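Non-structural polyprotein (Sindbis virus, PDB 4GUA) is an alphavirus replication precursor that includes a papain-like cysteine protease, a methyltransferase-like domain, a macro domain and a zinc-binding domain, and probably cleaves the viral polyprotein. Local coordinates at residues K268-A273 against N302-L307; V291-P296 against H323-V328. All blocks are in the same frame, centred on the assembly; numbering follows the deposited sequence.

Contact 1 of 2, residues K268-A273 against N302-L307; sequences KSYGYA and NTEMYL
The edge of the Y270 ring receives T303: OG1, itself hydrogen-bonded to Q240 OE1, lies 3.3 Å from CD1, close to the ring plane, with CB in plane behind it. E304 runs beside the same ring, pointing the same way, and sets CG obliquely against CE1 at 3.5 Å; its carboxylate is turned 62° from the ring. K268 NZ reaches E304 OE2 from above the carboxylate plane, a salt bridge of 3.2 Å, while S300 N holds OE1. The lysine chain is bent at chi3 (-68°), which swings CE round to within 3.5 Å of Y306 OH. Nearer the backbone, K268 CB approaches the Y306 ring obliquely, 3.7 Å from CE1. The two tyrosine hydroxyls are hydrogen-bonded outside the two segments, Y270 OH to T231 N and Y306 OH to N228 OD1. With S269 the contact passes to backbone bonding. M305 O accepts twice, from S269 N at 2.7 Å and from S269 OG at 3.0 Å, and the two donors come from opposite faces of the carbonyl plane. M305 N returns a bond to S269 O. The serine hydroxyl also accepts from G271 N, closing an ST turn just where the strand ends. S269-M305 is thus a hydrogen-bonded antiparallel pair and K268-Y306 the adjoining non-hydrogen-bonded one. They join strands 263-269 and 305-312, the switch from parallel to antiparallel pairing that marks the Rossmann-like methyltransferase fold.

Contact 2 of 2, residues V291-P296 against H323-V328; sequences VSAARP and HHLNCV
H324 brings the edge of its imidazole up to the backbone of V291 near the start of helix 323-333, which packs on a face of the methyltransferase-like sheet beside one of its two outermost strands, 288-294. Strand and helix run almost parallel, their axes 5° apart and 7.9 Å from each other at closest approach. CG of H324 is anti to the backbone N (chi1 170°), and the ring meets V291 O close to its own plane, with ND1 3.4 Å from that oxygen. CE1 of the same ring lies obliquely to S292 OG at 4.1 Å; that hydroxyl has its hydrogen-bond partner in D478 OD1. L325, the next residue, starts off to one side of the strand, but its two methyls turn back onto it. CD2 touches V291 CG2 at 4.2 Å, the two side chains crossing at about a right angle, and CD1 sits over the backbone of S292, 3.8 Å from its carbonyl carbon. The same methyl meets A293 CB, while Y272 packs against this leucine too. One turn after H324 comes V328, its amide bonded to H324 O; its side chain leaves the backbone toward the strand. D478 touches it as well as H324. A293 likewise points its methyl at the helix, and the two methyls meet there, V328 CG1 standing 4.1 Å from A293 CB.

Overall arrangement
Both contacts are buried and both involve the same mixed sheet, one within it and the other between it and the helix layer packed on it. Contact 1 lies between two neighbouring strands and is largely polar: backbone pairing plus a salt bridge. Contact 2 joins an outermost strand, 288-294, to helix 323-333 on one face, through aliphatic side chains and a histidine edge, with no clear hydrogen bond across it; S292 there remains partly exposed. Strand 305-312 lies between strands 263-269 and 288-294 and so ties the two together: Y306 N bonds to A294 O at 2.9 Å. A second link bypasses the strands, Y272 OH probably hydrogen-bonding N326 OD1 on the helix.

Contact 1 of 2, residues K268-A273 against N302-L307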
ATOM      1  N   LYS A 268      11.679  -7.453  10.318  1.00 51.37           N
ATOM      2  CA  LYS A 268      10.801  -7.125  11.429  1.00 54.53           C
ATOM      3  C   LYS A 268      10.242  -5.699  11.304  1.00 61.59           C
ATOM      4  O   LYS A 268      10.970  -4.741  11.017  1.00 61.41           O
ATOM      5  CB  LYS A 268      11.548  -7.291  12.755  1.00 48.37           C
ATOM      6  CG  LYS A 268      10.806  -6.698  13.938  1.00 53.22           C
ATOM      7  CD  LYS A 268      11.558  -6.886  15.242  1.00 59.92           C
ATOM      8  CE  LYS A 268      11.622  -8.344  15.666  1.00 60.34           C
ATOM      9  NZ  LYS A 268      12.345  -8.493  16.960  1.00 62.50           N
ATOM     10  N   SER A 269       8.936  -5.575  11.521  1.00 62.72           N
ATOM     11  CA  SER A 269       8.265  -4.286  11.493  1.00 59.04           C
ATOM     12  C   SER A 269       7.148  -4.259  12.517  1.00 55.21           C
ATOM     13  O   SER A 269       6.819  -5.263  13.130  1.00 55.06           O
ATOM     14  CB  SER A 269       7.665  -3.999  10.115  1.00 63.07           C
ATOM     15  OG  SER A 269       6.425  -4.674   9.940  1.00 62.90           O
ATOM     16  N   TYR A 270       6.616  -3.068  12.727  1.00 57.35           N
ATOM     17  CA  TYR A 270       5.415  -2.843  13.516  1.00 49.55           C
ATOM     18  C   TYR A 270       4.183  -2.613  12.622  1.00 46.50           C
ATOM     19  O   TYR A 270       3.168  -2.083  13.055  1.00 45.96           O
ATOM     20  CB  TYR A 270       5.699  -1.768  14.559  1.00 47.82           C
ATOM     21  CG  TYR A 270       6.942  -2.167  15.331  1.00 51.25           C
ATOM     22  CD1 TYR A 270       6.849  -2.936  16.484  1.00 49.97           C
ATOM     23  CD2 TYR A 270       8.214  -1.846  14.860  1.00 57.87           C
ATOM     24  CE1 TYR A 270       7.979  -3.336  17.172  1.00 55.47           C
ATOM     25  CE2 TYR A 270       9.357  -2.241  15.545  1.00 57.78           C
ATOM     26  CZ  TYR A 270       9.231  -2.989  16.697  1.00 58.85           C
ATOM     27  OH  TYR A 270      10.356  -3.392  17.383  1.00 58.17           O
ATOM     28  N   GLY A 271       4.334  -2.929  11.340  1.00 50.83           N
ATOM     29  CA  GLY A 271       3.334  -2.624  10.334  1.00 50.84           C
ATOM     30  C   GLY A 271       3.843  -1.400   9.607  1.00 60.19           C
ATOM     31  O   GLY A 271       4.979  -0.980   9.846  1.00 62.64           O
ATOM     32  N   TYR A 272       3.050  -0.846   8.697  1.00 62.06           N
ATOM     33  CA  TYR A 272       3.309   0.512   8.242  1.00 57.50           C
ATOM     34  C   TYR A 272       2.093   1.390   8.535  1.00 53.27           C
ATOM     35  O   TYR A 272       1.266   1.634   7.655  1.00 52.96           O
ATOM     36  CB  TYR A 272       3.529   0.461   6.731  1.00 54.93           C
ATOM     37  CG  TYR A 272       2.554  -0.490   6.050  1.00 53.24           C
ATOM     38  CD1 TYR A 272       2.781  -1.863   6.036  1.00 54.61           C
ATOM     39  CD2 TYR A 272       1.391  -0.016   5.455  1.00 46.86           C
ATOM     40  CE1 TYR A 272       1.883  -2.728   5.431  1.00 55.13           C
ATOM     41  CE2 TYR A 272       0.496  -0.872   4.849  1.00 48.76           C
ATOM     42  CZ  TYR A 272       0.742  -2.224   4.838  1.00 52.99           C
ATOM     43  OH  TYR A 272      -0.164  -3.070   4.226  1.00 50.26           O
ATOM     44  N   ALA A 273       2.054   1.997   9.709  1.00 46.36           N
ATOM     45  CA  ALA A 273       0.875   2.763  10.081  1.00 42.99           C
ATOM     46  C   ALA A 273       0.966   4.175   9.530  1.00 46.46           C
ATOM     47  O   ALA A 273      -0.002   4.723   9.017  1.00 53.07           O
ATOM     48  CB  ALA A 273       0.697   2.780  11.589  1.00 38.80           C
ATOM     49  N   ASN A 302       3.318  -7.549  21.043  1.00 43.93           N
ATOM     50  CA  ASN A 302       2.102  -7.728  20.262  1.00 52.18           C
ATOM     51  C   ASN A 302       2.019  -6.784  19.063  1.00 62.82           C
ATOM     52  O   ASN A 302       1.162  -6.960  18.193  1.00 73.05           O
ATOM     53  CB  ASN A 302       0.869  -7.584  21.154  1.00 51.53           C
ATOM     54  CG  ASN A 302       0.803  -6.246  21.852  1.00 57.22           C
ATOM     55  OD1 ASN A 302       1.807  -5.551  21.993  1.00 63.25           O
ATOM     56  ND2 ASN A 302      -0.378  -5.899  22.338  1.00 57.70           N
ATOM     57  N   THR A 303       2.888  -5.776  19.027  1.00 56.82           N
ATOM     58  CA  THR A 303       2.975  -4.886  17.872  1.00 54.07           C
ATOM     59  C   THR A 303       3.965  -5.376  16.811  1.00 58.16           C
ATOM     60  O   THR A 303       3.953  -4.884  15.679  1.00 55.25           O
ATOM     61  CB  THR A 303       3.383  -3.460  18.277  1.00 51.28           C
ATOM     62  OG1 THR A 303       4.659  -3.488  18.925  1.00 49.94           O
ATOM     63  CG2 THR A 303       2.339  -2.835  19.198  1.00 46.96           C
ATOM     64  N   GLU A 304       4.828  -6.326  17.167  1.00 58.16           N
ATOM     65  CA  GLU A 304       5.826  -6.833  16.220  1.00 51.03           C
ATOM     66  C   GLU A 304       5.183  -7.641  15.093  1.00 54.15           C
ATOM     67  O   GLU A 304       4.317  -8.478  15.326  1.00 60.71           O
ATOM     68  CB  GLU A 304       6.890  -7.663  16.938  1.00 46.89           C
ATOM     69  CG  GLU A 304       7.976  -6.806  17.568  1.00 57.82           C
ATOM     70  CD  GLU A 304       9.136  -7.613  18.115  1.00 60.09           C
ATOM     71  OE1 GLU A 304       9.070  -8.856  18.043  1.00 63.77           O
ATOM     72  OE2 GLU A 304      10.110  -7.000  18.613  1.00 57.68           O
ATOM     73  N   MET A 305       5.601  -7.352  13.869  1.00 54.94           N
ATOM     74  CA  MET A 305       5.079  -8.004  12.678  1.00 56.13           C
ATOM     75  C   MET A 305       6.239  -8.231  11.725  1.00 57.38           C
ATOM     76  O   MET A 305       6.915  -7.283  11.345  1.00 66.22           O
ATOM     77  CB  MET A 305       4.044  -7.098  12.013  1.00 58.09           C
ATOM     78  CG  MET A 305       3.292  -7.717  10.853  1.00 59.40           C
ATOM     79  SD  MET A 305       2.129  -8.981  11.394  1.00 83.57           S
ATOM     80  CE  MET A 305       0.970  -8.011  12.362  1.00 65.17           C
ATOM     81  N   TYR A 306       6.478  -9.472  11.331  1.00 50.23           N
ATOM     82  CA  TYR A 306       7.484  -9.735  10.314  1.00 49.44           C
ATOM     83  C   TYR A 306       6.856  -9.615   8.937  1.00 51.94           C
ATOM     84  O   TYR A 306       5.838 -10.242   8.659  1.00 50.06           O
ATOM     85  CB  TYR A 306       8.103 -11.118  10.478  1.00 52.77           C
ATOM     86  CG  TYR A 306       9.033 -11.281  11.665  1.00 54.88           C
ATOM     87  CD1 TYR A 306      10.334 -10.796  11.635  1.00 53.60           C
ATOM     88  CD2 TYR A 306       8.613 -11.951  12.806  1.00 56.89           C
ATOM     89  CE1 TYR A 306      11.187 -10.963  12.726  1.00 59.16           C
ATOM     90  CE2 TYR A 306       9.448 -12.122  13.894  1.00 60.81           C
ATOM     91  CZ  TYR A 306      10.733 -11.631  13.856  1.00 63.09           C
ATOM     92  OH  TYR A 306      11.550 -11.820  14.957  1.00 61.58           O
ATOM     93  N   LEU A 307       7.443  -8.755   8.107  1.00 55.22           N
ATOM     94  CA  LEU A 307       7.102  -8.648   6.692  1.00 50.87           C
ATOM     95  C   LEU A 307       7.919  -9.619   5.837  1.00 54.29           C
ATOM     96  O   LEU A 307       9.138  -9.700   5.950  1.00 55.13           O
ATOM     97  CB  LEU A 307       7.350  -7.224   6.203  1.00 51.88           C
ATOM     98  CG  LEU A 307       6.577  -6.120   6.929  1.00 51.84           C
ATOM     99  CD1 LEU A 307       7.029  -4.751   6.445  1.00 56.98           C
ATOM    100  CD2 LEU A 307       5.077  -6.290   6.747  1.00 52.30           C
TER

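Contact 2 of 2, residues V291-P296 against H323-V328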
ATOM      1  N   VAL A 291       4.286 -10.274  -1.421  1.00 52.64           N
ATOM      2  CA  VAL A 291       4.624  -9.873  -0.068  1.00 56.27           C
ATOM      3  C   VAL A 291       3.447 -10.168   0.856  1.00 59.52           C
ATOM      4  O   VAL A 291       2.295  -9.879   0.527  1.00 58.27           O
ATOM      5  CB  VAL A 291       5.048  -8.384   0.015  1.00 57.02           C
ATOM      6  CG1 VAL A 291       4.038  -7.493  -0.671  1.00 59.68           C
ATOM      7  CG2 VAL A 291       5.241  -7.964   1.464  1.00 56.64           C
ATOM      8  N   SER A 292       3.761 -10.749   2.011  1.00 62.39           N
ATOM      9  CA  SER A 292       2.778 -11.111   3.019  1.00 65.75           C
ATOM     10  C   SER A 292       3.341 -10.717   4.377  1.00 65.11           C
ATOM     11  O   SER A 292       4.308  -9.960   4.449  1.00 64.06           O
ATOM     12  CB  SER A 292       2.481 -12.607   2.985  1.00 73.12           C
ATOM     13  OG  SER A 292       1.316 -12.907   3.742  1.00 79.25           O
ATOM     14  N   ALA A 293       2.697 -11.175   5.445  1.00 63.35           N
ATOM     15  CA  ALA A 293       3.126 -10.865   6.805  1.00 54.46           C
ATOM     16  C   ALA A 293       2.851 -12.031   7.739  1.00 52.60           C
ATOM     17  O   ALA A 293       2.058 -12.926   7.432  1.00 54.04           O
ATOM     18  CB  ALA A 293       2.413  -9.627   7.310  1.00 56.02           C
ATOM     19  N   ALA A 294       3.526 -12.023   8.879  1.00 47.61           N
ATOM     20  CA  ALA A 294       3.374 -13.080   9.863  1.00 45.22           C
ATOM     21  C   ALA A 294       3.705 -12.538  11.242  1.00 55.16           C
ATOM     22  O   ALA A 294       4.535 -11.641  11.379  1.00 54.60           O
ATOM     23  CB  ALA A 294       4.284 -14.238   9.526  1.00 45.66           C
ATOM     24  N   ARG A 295       3.049 -13.079  12.262  1.00 65.49           N
ATOM     25  CA  ARG A 295       3.417 -12.778  13.634  1.00 58.60           C
ATOM     26  C   ARG A 295       3.624 -14.116  14.331  1.00 59.08           C
ATOM     27  O   ARG A 295       2.751 -14.604  15.033  1.00 56.93           O
ATOM     28  CB  ARG A 295       2.376 -11.872  14.328  1.00 52.96           C
ATOM     29  CG  ARG A 295       2.728 -11.548  15.782  1.00 58.50           C
ATOM     30  CD  ARG A 295       2.036 -10.311  16.355  1.00 55.65           C
ATOM     31  NE  ARG A 295       0.582 -10.370  16.313  1.00 70.21           N
ATOM     32  CZ  ARG A 295      -0.184 -10.908  17.260  1.00 88.55           C
ATOM     33  NH1 ARG A 295       0.363 -11.460  18.339  1.00 99.91           N
ATOM     34  NH2 ARG A 295      -1.507 -10.906  17.128  1.00 85.00           N
ATOM     35  N   PRO A 296       4.813 -14.710  14.135  1.00 69.26           N
ATOM     36  CA  PRO A 296       5.116 -16.022  14.703  1.00 67.77           C
ATOM     37  C   PRO A 296       5.312 -15.933  16.199  1.00 74.34           C
ATOM     38  O   PRO A 296       5.231 -14.845  16.763  1.00 71.44           O
ATOM     39  CB  PRO A 296       6.435 -16.415  14.025  1.00 68.00           C
ATOM     40  CG  PRO A 296       6.897 -15.222  13.241  1.00 68.01           C
ATOM     41  CD  PRO A 296       6.016 -14.069  13.577  1.00 71.72           C
ATOM     42  N   HIS A 323      -3.838  -3.872  -0.944  1.00 66.61           N
ATOM     43  CA  HIS A 323      -5.144  -4.394  -0.572  1.00 58.34           C
ATOM     44  C   HIS A 323      -4.920  -5.639   0.258  1.00 60.20           C
ATOM     45  O   HIS A 323      -5.397  -5.762   1.391  1.00 64.66           O
ATOM     46  CB  HIS A 323      -5.967  -4.703  -1.812  1.00 59.03           C
ATOM     47  CG  HIS A 323      -6.285  -3.495  -2.635  1.00 64.52           C
ATOM     48  ND1 HIS A 323      -5.381  -2.928  -3.508  1.00 65.82           N
ATOM     49  CD2 HIS A 323      -7.414  -2.754  -2.728  1.00 65.75           C
ATOM     50  CE1 HIS A 323      -5.936  -1.883  -4.096  1.00 61.57           C
ATOM     51  NE2 HIS A 323      -7.170  -1.757  -3.641  1.00 63.98           N
ATOM     52  N   HIS A 324      -4.178  -6.565  -0.334  1.00 56.92           N
ATOM     53  CA  HIS A 324      -3.857  -7.824   0.305  1.00 51.02           C
ATOM     54  C   HIS A 324      -3.130  -7.615   1.617  1.00 57.38           C
ATOM     55  O   HIS A 324      -3.576  -8.070   2.660  1.00 59.76           O
ATOM     56  CB  HIS A 324      -2.976  -8.652  -0.611  1.00 50.60           C
ATOM     57  CG  HIS A 324      -2.393  -9.856   0.052  1.00 51.05           C
ATOM     58  ND1 HIS A 324      -1.049 -10.149   0.006  1.00 56.87           N
ATOM     59  CD2 HIS A 324      -2.968 -10.836   0.786  1.00 50.79           C
ATOM     60  CE1 HIS A 324      -0.822 -11.263   0.680  1.00 56.96           C
ATOM     61  NE2 HIS A 324      -1.970 -11.700   1.162  1.00 49.60           N
ATOM     62  N   LEU A 325      -2.002  -6.921   1.558  1.00 65.62           N
ATOM     63  CA  LEU A 325      -1.166  -6.754   2.730  1.00 59.74           C
ATOM     64  C   LEU A 325      -1.929  -6.064   3.859  1.00 56.59           C
ATOM     65  O   LEU A 325      -1.829  -6.468   5.015  1.00 55.01           O
ATOM     66  CB  LEU A 325       0.090  -5.961   2.370  1.00 57.19           C
ATOM     67  CG  LEU A 325       1.203  -5.985   3.413  1.00 57.69           C
ATOM     68  CD1 LEU A 325       1.575  -7.412   3.782  1.00 57.38           C
ATOM     69  CD2 LEU A 325       2.414  -5.233   2.897  1.00 58.52           C
ATOM     70  N   ASN A 326      -2.715  -5.044   3.525  1.00 54.79           N
ATOM     71  CA  ASN A 326      -3.544  -4.384   4.532  1.00 55.05           C
ATOM     72  C   ASN A 326      -4.438  -5.387   5.238  1.00 59.68           C
ATOM     73  O   ASN A 326      -4.484  -5.436   6.466  1.00 60.74           O
ATOM     74  CB  ASN A 326      -4.424  -3.310   3.896  1.00 51.85           C
ATOM     75  CG  ASN A 326      -3.669  -2.040   3.589  1.00 54.48           C
ATOM     76  OD1 ASN A 326      -2.437  -2.001   3.634  1.00 53.94           O
ATOM     77  ND2 ASN A 326      -4.407  -0.989   3.261  1.00 58.32           N
ATOM     78  N   CYS A 327      -5.154  -6.187   4.454  1.00 63.82           N
ATOM     79  CA  CYS A 327      -6.079  -7.160   5.011  1.00 65.44           C
ATOM     80  C   CYS A 327      -5.379  -8.147   5.950  1.00 63.92           C
ATOM     81  O   CYS A 327      -5.863  -8.427   7.044  1.00 66.84           O
ATOM     82  CB  CYS A 327      -6.783  -7.913   3.887  1.00 67.52           C
ATOM     83  SG  CYS A 327      -8.034  -9.045   4.482  1.00 76.40           S
ATOM     84  N   VAL A 328      -4.239  -8.669   5.508  1.00 61.01           N
ATOM     85  CA  VAL A 328      -3.482  -9.663   6.256  1.00 56.15           C
ATOM     86  C   VAL A 328      -2.986  -9.131   7.597  1.00 60.23           C
ATOM     87  O   VAL A 328      -3.315  -9.665   8.651  1.00 62.17           O
ATOM     88  CB  VAL A 328      -2.258 -10.102   5.449  1.00 51.06           C
ATOM     89  CG1 VAL A 328      -1.314 -10.923   6.311  1.00 54.57           C
ATOM     90  CG2 VAL A 328      -2.691 -10.878   4.227  1.00 50.33           C
TER